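Local structure of conserved hypothetical protein (Staphylococcus aureus subsp. aureus, 1TSJ) at residues A[51-56]-A[60-65]; A[18-23]-A[30-35]; A[115-118]-A[122-125]. The protein is of unknown function but belongs to the 3-demethylubiquinone-9 3-methyltransferase family of the glyoxalase clan. One frame throughout, in Å; residues are numbered along the deposited sequence.

Contact 1: residues A[51-56]-A[60-65]; sequences HSIFTL and VFMAID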
loop_
_atom_site.group_PDB
_atom_site.type_symbol
_atom_site.label_atom_id
_atom_site.label_comp_id
_atom_site.label_asym_id
_atom_site.label_seq_id
_atom_site.Cartn_x
_atom_site.Cartn_y
_atom_site.Cartn_z
ATOM N N HIS A 51 -7.966 -5.816 0.299
ATOM C CA HIS A 51 -7.069 -5.283 1.250
ATOM C C HIS A 51 -6.518 -6.496 2.027
ATOM O O HIS A 51 -7.320 -7.241 2.563
ATOM C CB HIS A 51 -7.827 -4.252 2.145
ATOM C CG HIS A 51 -6.972 -3.620 3.251
ATOM N ND1 HIS A 51 -7.343 -3.654 4.608
ATOM C CD2 HIS A 51 -5.774 -2.918 3.196
ATOM C CE1 HIS A 51 -6.417 -3.005 5.323
ATOM N NE2 HIS A 51 -5.466 -2.538 4.496
ATOM N N SER A 52 -5.170 -6.661 2.086
ATOM C CA SER A 52 -4.485 -7.638 2.972
ATOM C C SER A 52 -3.353 -6.947 3.698
ATOM O O SER A 52 -2.632 -6.199 3.154
ATOM C CB SER A 52 -3.889 -8.850 2.176
ATOM O OG SER A 52 -3.730 -10.041 2.995
ATOM N N ILE A 53 -3.206 -7.283 4.955
ATOM C CA ILE A 53 -2.071 -6.933 5.730
ATOM C C ILE A 53 -1.552 -8.226 6.339
ATOM O O ILE A 53 -2.258 -8.909 7.059
ATOM C CB ILE A 53 -2.470 -6.002 6.830
ATOM C CG1 ILE A 53 -2.946 -4.709 6.251
ATOM C CG2 ILE A 53 -1.336 -5.742 7.746
ATOM C CD1 ILE A 53 -3.422 -3.835 7.272
ATOM N N PHE A 54 -0.295 -8.519 6.087
ATOM C CA PHE A 54 0.295 -9.718 6.569
ATOM C C PHE A 54 1.668 -9.423 7.132
ATOM O O PHE A 54 2.247 -8.383 6.930
ATOM C CB PHE A 54 0.227 -10.756 5.454
ATOM C CG PHE A 54 0.928 -10.388 4.175
ATOM C CD1 PHE A 54 0.384 -9.589 3.259
ATOM C CD2 PHE A 54 2.192 -10.890 3.878
ATOM C CE1 PHE A 54 1.176 -9.254 2.058
ATOM C CE2 PHE A 54 2.847 -10.602 2.771
ATOM C CZ PHE A 54 2.374 -9.805 1.872
ATOM N N THR A 55 2.170 -10.360 7.858
ATOM C CA THR A 55 3.518 -10.357 8.432
ATOM C C THR A 55 4.448 -11.355 7.733
ATOM O O THR A 55 3.988 -12.349 7.225
ATOM C CB THR A 55 3.318 -10.759 9.879
ATOM O OG1 THR A 55 2.680 -9.660 10.546
ATOM C CG2 THR A 55 4.509 -10.744 10.572
ATOM N N LEU A 56 5.754 -11.044 7.651
ATOM C CA LEU A 56 6.808 -11.956 7.229
ATOM C C LEU A 56 7.936 -11.593 8.146
ATOM O O LEU A 56 8.448 -10.461 8.021
ATOM C CB LEU A 56 7.321 -11.695 5.814
ATOM C CG LEU A 56 6.329 -11.774 4.668
ATOM C CD1 LEU A 56 6.920 -11.642 3.184
ATOM C CD2 LEU A 56 5.650 -12.985 4.739
ATOM N N VAL A 60 5.538 -6.097 8.601
ATOM C CA VAL A 60 4.260 -5.741 7.884
ATOM C C VAL A 60 4.326 -5.373 6.418
ATOM O O VAL A 60 5.040 -4.449 6.018
ATOM C CB VAL A 60 3.546 -4.651 8.627
ATOM C CG1 VAL A 60 2.265 -4.401 8.006
ATOM C CG2 VAL A 60 3.277 -5.147 10.017
ATOM N N PHE A 61 3.595 -6.172 5.651
ATOM C CA PHE A 61 3.460 -6.024 4.274
ATOM C C PHE A 61 1.988 -5.828 3.958
ATOM O O PHE A 61 1.129 -6.005 4.776
ATOM C CB PHE A 61 3.993 -7.314 3.622
ATOM C CG PHE A 61 5.501 -7.452 3.702
ATOM C CD1 PHE A 61 6.097 -7.941 4.833
ATOM C CD2 PHE A 61 6.311 -7.053 2.665
ATOM C CE1 PHE A 61 7.516 -7.996 4.980
ATOM C CE2 PHE A 61 7.780 -7.108 2.782
ATOM C CZ PHE A 61 8.338 -7.586 3.954
HETATM N N MSE A 62 1.682 -5.448 2.760
HETATM C CA MSE A 62 0.339 -5.392 2.309
HETATM C C MSE A 62 0.299 -5.934 0.912
HETATM O O MSE A 62 1.240 -5.810 0.158
HETATM C CB MSE A 62 -0.114 -3.964 2.197
HETATM C CG MSE A 62 -0.236 -3.282 3.493
HETATM SE SE MSE A 62 -0.692 -1.320 3.157
HETATM C CE MSE A 62 -0.515 -0.585 5.196
ATOM N N ALA A 63 -0.829 -6.534 0.543
ATOM C CA ALA A 63 -1.014 -6.970 -0.832
ATOM C C ALA A 63 -2.485 -6.664 -1.252
ATOM O O ALA A 63 -3.356 -6.589 -0.385
ATOM C CB ALA A 63 -0.657 -8.421 -0.960
ATOM N N ILE A 64 -2.718 -6.373 -2.536
ATOM C CA ILE A 64 -4.040 -6.409 -3.049
ATOM C C ILE A 64 -4.195 -7.052 -4.434
ATOM O O ILE A 64 -3.251 -7.336 -5.103
ATOM C CB ILE A 64 -4.581 -4.999 -3.125
ATOM C CG1 ILE A 64 -3.806 -4.292 -4.217
ATOM C CG2 ILE A 64 -4.418 -4.228 -1.807
ATOM C CD1 ILE A 64 -4.231 -2.864 -4.457
ATOM N N ASP A 65 -5.446 -7.258 -4.809
ATOM C CA ASP A 65 -5.874 -7.887 -6.085
ATOM C C ASP A 65 -5.817 -9.510 -6.066
ATOM O O ASP A 65 -4.752 -10.137 -6.343
ATOM C CB ASP A 65 -5.200 -7.119 -7.272
#
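F61 and F54, a directly paired couple in the antiparallel strands 51-56 and 60-64, bury more surface here than any other residues, with A63 third. Their rings share one face of the sheet without stacking squarely: the planes are inclined by 26°, yet they are slid so far apart that the centroids lie 5.9 Å from each other and overlap is slight. A CH-pi contact accompanies this offset, with F61 CB over one face of the F54 ring, 3.7 Å from its centroid. The F54 ring gets there because its CG is placed between the backbone N and the carbonyl carbon (chi1 59°), which swings the ring across to the partner strand. Its CE1 then reaches the methyl of the diagonal neighbour, A63 CB, at 3.6 Å. F61 is covered in turn by L56, whose CD1 stands over a face of the F61 ring, 4.2 Å from the centroid, the two side chains crossing at about a right angle.

Beneath these rings runs the ladder of a beta hairpin, part of the beta-alpha-beta-beta-beta unit that characterises the glyoxalase fold. F54 and F61 form a hydrogen-bonded pair: F61 N donates to F54 O at 2.9 Å, almost straight, and F54 N donates to F61 O in return. S52 and A63 form the next such pair, where A63 N to S52 O is sound and the return bond from S52 N is weak. The opposite face carries I53, V60 and M62, a selenomethionine; I53 CG2 meets V60 CG1 at 3.9 Å, and I53 lies side by side with M62. On the aromatic face, V20 of helix 16-26 packs against S52, F54 and A63, while S52 OG is hydrogen-bonded to T34 O of the neighbouring strand 31-37.

Contact 2: residues A[18-23]-A[30-35]; sequences EAVKLY and SEIITM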
loop_
_atom_site.group_PDB
_atom_site.type_symbol
_atom_site.label_atom_id
_atom_site.label_comp_id
_atom_site.label_asym_id
_atom_site.label_seq_id
_atom_site.Cartn_x
_atom_site.Cartn_y
_atom_site.Cartn_z
ATOM N N GLU A 18 -3.311 -16.359 -2.968
ATOM C CA GLU A 18 -2.224 -17.299 -3.185
ATOM C C GLU A 18 -0.789 -16.781 -2.844
ATOM O O GLU A 18 -0.021 -17.558 -2.242
ATOM C CB GLU A 18 -2.186 -17.782 -4.683
ATOM C CG GLU A 18 -3.469 -17.510 -5.556
ATOM C CD GLU A 18 -3.283 -17.677 -7.134
ATOM O OE1 GLU A 18 -4.262 -17.206 -7.971
ATOM O OE2 GLU A 18 -2.138 -18.265 -7.527
ATOM N N ALA A 19 -0.389 -15.583 -3.366
ATOM C CA ALA A 19 0.895 -14.983 -3.094
ATOM C C ALA A 19 1.065 -14.872 -1.611
ATOM O O ALA A 19 2.006 -15.442 -1.031
ATOM C CB ALA A 19 0.960 -13.639 -3.614
ATOM N N VAL A 20 0.143 -14.174 -0.946
ATOM C CA VAL A 20 0.164 -14.125 0.533
ATOM C C VAL A 20 0.335 -15.472 1.197
ATOM O O VAL A 20 1.133 -15.604 2.099
ATOM C CB VAL A 20 -1.111 -13.506 1.018
ATOM C CG1 VAL A 20 -1.259 -13.607 2.444
ATOM C CG2 VAL A 20 -1.058 -12.091 0.691
ATOM N N LYS A 21 -0.472 -16.455 0.761
ATOM C CA LYS A 21 -0.518 -17.841 1.337
ATOM C C LYS A 21 0.813 -18.496 1.227
ATOM O O LYS A 21 1.296 -19.142 2.175
ATOM C CB LYS A 21 -1.574 -18.716 0.687
ATOM C CG LYS A 21 -1.867 -20.068 1.505
ATOM C CD LYS A 21 -1.962 -21.334 0.543
ATOM C CE LYS A 21 -0.421 -21.560 0.015
ATOM N NZ LYS A 21 -0.009 -22.621 -0.931
ATOM N N LEU A 22 1.445 -18.152 0.131
ATOM C CA LEU A 22 2.777 -18.654 -0.217
ATOM C C LEU A 22 3.859 -18.073 0.628
ATOM O O LEU A 22 4.812 -18.799 1.114
ATOM C CB LEU A 22 3.095 -18.366 -1.721
ATOM C CG LEU A 22 4.501 -18.830 -2.193
ATOM C CD1 LEU A 22 4.489 -20.320 -2.008
ATOM C CD2 LEU A 22 4.985 -18.462 -3.695
ATOM N N TYR A 23 3.809 -16.770 0.823
ATOM C CA TYR A 23 4.935 -16.201 1.552
ATOM C C TYR A 23 4.817 -16.414 3.078
ATOM O O TYR A 23 5.761 -16.622 3.826
ATOM C CB TYR A 23 5.027 -14.686 1.252
ATOM C CG TYR A 23 5.085 -14.302 -0.175
ATOM C CD1 TYR A 23 4.478 -13.158 -0.619
ATOM C CD2 TYR A 23 5.753 -15.103 -1.117
ATOM C CE1 TYR A 23 4.523 -12.859 -1.955
ATOM C CE2 TYR A 23 5.838 -14.728 -2.478
ATOM C CZ TYR A 23 5.204 -13.626 -2.869
ATOM O OH TYR A 23 5.237 -13.237 -4.219
ATOM N N SER A 30 5.360 -15.230 10.653
ATOM C CA SER A 30 4.542 -14.525 9.719
ATOM C C SER A 30 3.051 -14.982 9.775
ATOM O O SER A 30 2.749 -15.919 10.325
ATOM C CB SER A 30 5.241 -14.642 8.396
ATOM O OG SER A 30 4.942 -15.868 7.944
ATOM N N GLU A 31 2.109 -14.182 9.336
ATOM C CA GLU A 31 0.721 -14.383 9.616
ATOM C C GLU A 31 -0.146 -13.443 8.782
ATOM O O GLU A 31 0.152 -12.300 8.611
ATOM C CB GLU A 31 0.506 -14.081 11.049
ATOM C CG GLU A 31 -0.930 -14.370 11.414
ATOM C CD GLU A 31 -1.302 -14.023 12.858
ATOM O OE1 GLU A 31 -0.497 -13.382 13.506
ATOM O OE2 GLU A 31 -2.436 -14.376 13.314
ATOM N N ILE A 32 -1.264 -13.928 8.269
ATOM C CA ILE A 32 -2.198 -13.057 7.659
ATOM C C ILE A 32 -2.962 -12.272 8.747
ATOM O O ILE A 32 -3.706 -12.875 9.516
ATOM C CB ILE A 32 -3.120 -13.825 6.775
ATOM C CG1 ILE A 32 -2.423 -14.139 5.462
ATOM C CG2 ILE A 32 -4.275 -12.976 6.386
ATOM C CD1 ILE A 32 -3.157 -15.196 4.551
ATOM N N ILE A 33 -2.758 -10.943 8.845
ATOM C CA ILE A 33 -3.536 -10.271 9.785
ATOM C C ILE A 33 -4.901 -9.744 9.251
ATOM O O ILE A 33 -5.806 -9.611 9.981
ATOM C CB ILE A 33 -2.704 -9.293 10.694
ATOM C CG1 ILE A 33 -3.040 -7.874 10.418
ATOM C CG2 ILE A 33 -1.158 -9.489 10.611
ATOM C CD1 ILE A 33 -4.305 -7.396 11.136
ATOM N N THR A 34 -5.128 -9.571 7.969
ATOM C CA THR A 34 -6.325 -8.877 7.455
ATOM C C THR A 34 -6.375 -9.284 6.006
ATOM O O THR A 34 -5.379 -9.154 5.262
ATOM C CB THR A 34 -6.144 -7.306 7.534
ATOM O OG1 THR A 34 -6.464 -6.765 8.875
ATOM C CG2 THR A 34 -6.994 -6.465 6.440
HETATM N N MSE A 35 -7.517 -9.844 5.630
HETATM C CA MSE A 35 -7.882 -9.967 4.302
HETATM C C MSE A 35 -9.282 -9.552 4.041
HETATM O O MSE A 35 -10.204 -10.093 4.665
HETATM C CB MSE A 35 -7.817 -11.404 3.958
HETATM C CG MSE A 35 -6.570 -11.775 3.417
HETATM SE SE MSE A 35 -6.737 -12.846 1.809
HETATM C CE MSE A 35 -4.691 -12.936 1.445
#
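V20 overlaps the end of I32 with a single methyl, CG1, which meets both I32 CG1 and I32 CD1 as the two side chains cross obliquely. This is helix-on-sheet packing, as in the glyoxalase fold: helix 16-26 leads through a short connection into strand 31-37 and packs back against it. V20 is the point at which the helix segment 18-23 meets the strand. A chi1 of 171° swings CG1 of V20 away from its backbone N and toward I32, while CG2, on the other branch, comes near M35 CE. I32 and M35, a selenomethionine, approach it from two neighbouring places along the strand. They lie three residues apart yet both point toward the helix, a departure from the usual every-second-residue pattern that fits the classic beta bulge between them, where I33 and T34 both face I53 of strand 49-56.

The interface is small, burying 164 Å² in all, and wholly apolar where side chains touch. It lies toward the surface of the molecule. At its far end S30 OG comes only to 4.3 Å from Y23 O and is instead hydrogen-bonded to F27 O, within the link between helix and strand. T24 and E17 of the same helix extend the cover over I32 and M35 respectively. The M35 chain bends at chi2 (-133°) and reaches V20 tip to tip, bringing its CE to 3.6 Å from V20 CG1.

Contact 3: residues A[115-118]-A[122-125]; sequences VQDK and SFQL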
loop_
_atom_site.group_PDB
_atom_site.type_symbol
_atom_site.label_atom_id
_atom_site.label_comp_id
_atom_site.label_asym_id
_atom_site.label_seq_id
_atom_site.Cartn_x
_atom_site.Cartn_y
_atom_site.Cartn_z
ATOM N N VAL A 115 1.744 8.449 -6.742
ATOM C CA VAL A 115 2.771 9.088 -7.557
ATOM C C VAL A 115 3.885 8.098 -7.947
ATOM O O VAL A 115 4.545 7.493 -7.129
ATOM C CB VAL A 115 3.486 10.256 -6.758
ATOM C CG1 VAL A 115 4.401 11.040 -7.698
ATOM C CG2 VAL A 115 2.504 11.244 -6.112
ATOM N N GLN A 116 4.203 8.053 -9.194
ATOM C CA GLN A 116 5.480 7.527 -9.575
ATOM C C GLN A 116 6.532 8.603 -9.742
ATOM O O GLN A 116 6.354 9.556 -10.514
ATOM C CB GLN A 116 5.272 6.884 -10.874
ATOM C CG GLN A 116 6.396 6.201 -11.378
ATOM C CD GLN A 116 5.852 5.294 -12.458
ATOM O OE1 GLN A 116 5.531 5.709 -13.612
ATOM N NE2 GLN A 116 5.631 4.060 -12.044
ATOM N N ASP A 117 7.639 8.471 -9.067
ATOM C CA ASP A 117 8.625 9.510 -9.145
ATOM C C ASP A 117 9.429 9.333 -10.431
ATOM O O ASP A 117 9.220 8.386 -11.194
ATOM C CB ASP A 117 9.577 9.466 -7.919
ATOM C CG ASP A 117 10.330 8.176 -7.889
ATOM O OD1 ASP A 117 10.630 7.706 -9.015
ATOM O OD2 ASP A 117 10.579 7.492 -6.845
ATOM N N LYS A 118 10.366 10.272 -10.642
ATOM C CA LYS A 118 11.114 10.379 -11.875
ATOM C C LYS A 118 11.890 9.178 -12.180
ATOM O O LYS A 118 12.204 8.940 -13.326
ATOM C CB LYS A 118 12.044 11.591 -11.817
ATOM C CG LYS A 118 13.081 11.592 -10.613
ATOM C CD LYS A 118 14.118 12.737 -10.830
ATOM C CE LYS A 118 13.514 14.156 -10.448
ATOM N NZ LYS A 118 14.240 15.074 -9.321
ATOM N N SER A 122 6.968 3.669 -7.203
ATOM C CA SER A 122 5.608 4.094 -6.853
ATOM C C SER A 122 5.608 4.286 -5.436
ATOM O O SER A 122 6.135 3.419 -4.736
ATOM C CB SER A 122 4.625 2.998 -7.152
ATOM O OG SER A 122 4.417 2.887 -8.557
ATOM N N PHE A 123 5.042 5.430 -5.047
ATOM C CA PHE A 123 4.693 5.813 -3.684
ATOM C C PHE A 123 3.231 6.033 -3.559
ATOM O O PHE A 123 2.674 6.802 -4.305
ATOM C CB PHE A 123 5.349 7.117 -3.365
ATOM C CG PHE A 123 6.828 6.984 -3.237
ATOM C CD1 PHE A 123 7.642 7.077 -4.378
ATOM C CD2 PHE A 123 7.411 6.659 -1.969
ATOM C CE1 PHE A 123 8.994 6.819 -4.241
ATOM C CE2 PHE A 123 8.674 6.478 -1.859
ATOM C CZ PHE A 123 9.488 6.521 -2.996
ATOM N N GLN A 124 2.616 5.359 -2.603
ATOM C CA GLN A 124 1.230 5.684 -2.165
ATOM C C GLN A 124 1.324 6.459 -0.913
ATOM O O GLN A 124 2.023 5.997 0.024
ATOM C CB GLN A 124 0.323 4.470 -1.904
ATOM C CG GLN A 124 0.256 3.709 -3.187
ATOM C CD GLN A 124 -0.648 2.466 -3.116
ATOM O OE1 GLN A 124 -1.865 2.594 -2.812
ATOM N NE2 GLN A 124 -0.049 1.249 -3.350
ATOM N N LEU A 125 0.608 7.621 -0.943
ATOM C CA LEU A 125 0.504 8.537 0.178
ATOM C C LEU A 125 -0.858 8.550 0.781
ATOM O O LEU A 125 -1.797 8.936 0.117
ATOM C CB LEU A 125 0.931 9.956 -0.230
ATOM C CG LEU A 125 2.112 10.017 -1.246
ATOM C CD1 LEU A 125 2.397 11.440 -1.649
ATOM C CD2 LEU A 125 3.394 9.470 -0.745
#
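V115 and F123 satisfy each other's backbone through a pair of nearly straight hydrogen bonds. V115 N donates to F123 O at 3.1 Å, and F123 N donates to V115 O at 3.0 Å. V115 O also receives a CA-H...O contact from S122 CA at 3.6 Å. The two N-H...O bonds make V115 and F123 the last hydrogen-bonded pair before the turn of the hairpin formed by strands 109-116 and 122-127, within the mixed sheet of this glyoxalase-like protein. Q116 and S122 form the following non-hydrogen-bonded pair; Q116 NE2 remains 3.9 Å from S122 OG, too far for a bond. The backbones of this pair are served from their outer sides instead, Q116 by bonding with A98 and S122 by bonding with L76.

The turn itself is tied by D117. At a chi1 of 62° its carboxylate is tucked in above its own backbone, toward the loop, where OD1 accepts a hydrogen bond from V121 N and a weak one from F119 N. The other oxygen, OD2, lies at the edge of the F123 ring and in its plane, nearest to CE1, with the carboxylate and ring planes 52° apart. F123 also packs against L93 of helix 83-94, and V115 against F90 of that helix. The two carboxylate oxygens thus do different work: OD1 takes up loop amides, whereas OD2 faces the ring's hydrogen-bearing rim, an approach that is probably mildly favourable for a negative charge.

How the contacts relate
Contacts 1 and 2 adjoin, their centres about 7 Å apart, and they meet along neighbouring strands: I53 N lies 2.9 Å from T34 O and I53 O lies 2.8 Å from I33 N, both probable hydrogen bonds that tie the bulged strand 31-37 to strand 49-56. One valine, V20, serves both contacts. Contact 3 belongs to the other half of the chain, across its centre, with its centre about 19 Å from that of contact 1 and 25 Å from that of contact 2. The connection runs through the sheet, by way of strands 6-11 and 76-79, the latter parallel to 122-127. No ligand or active site is established for this protein.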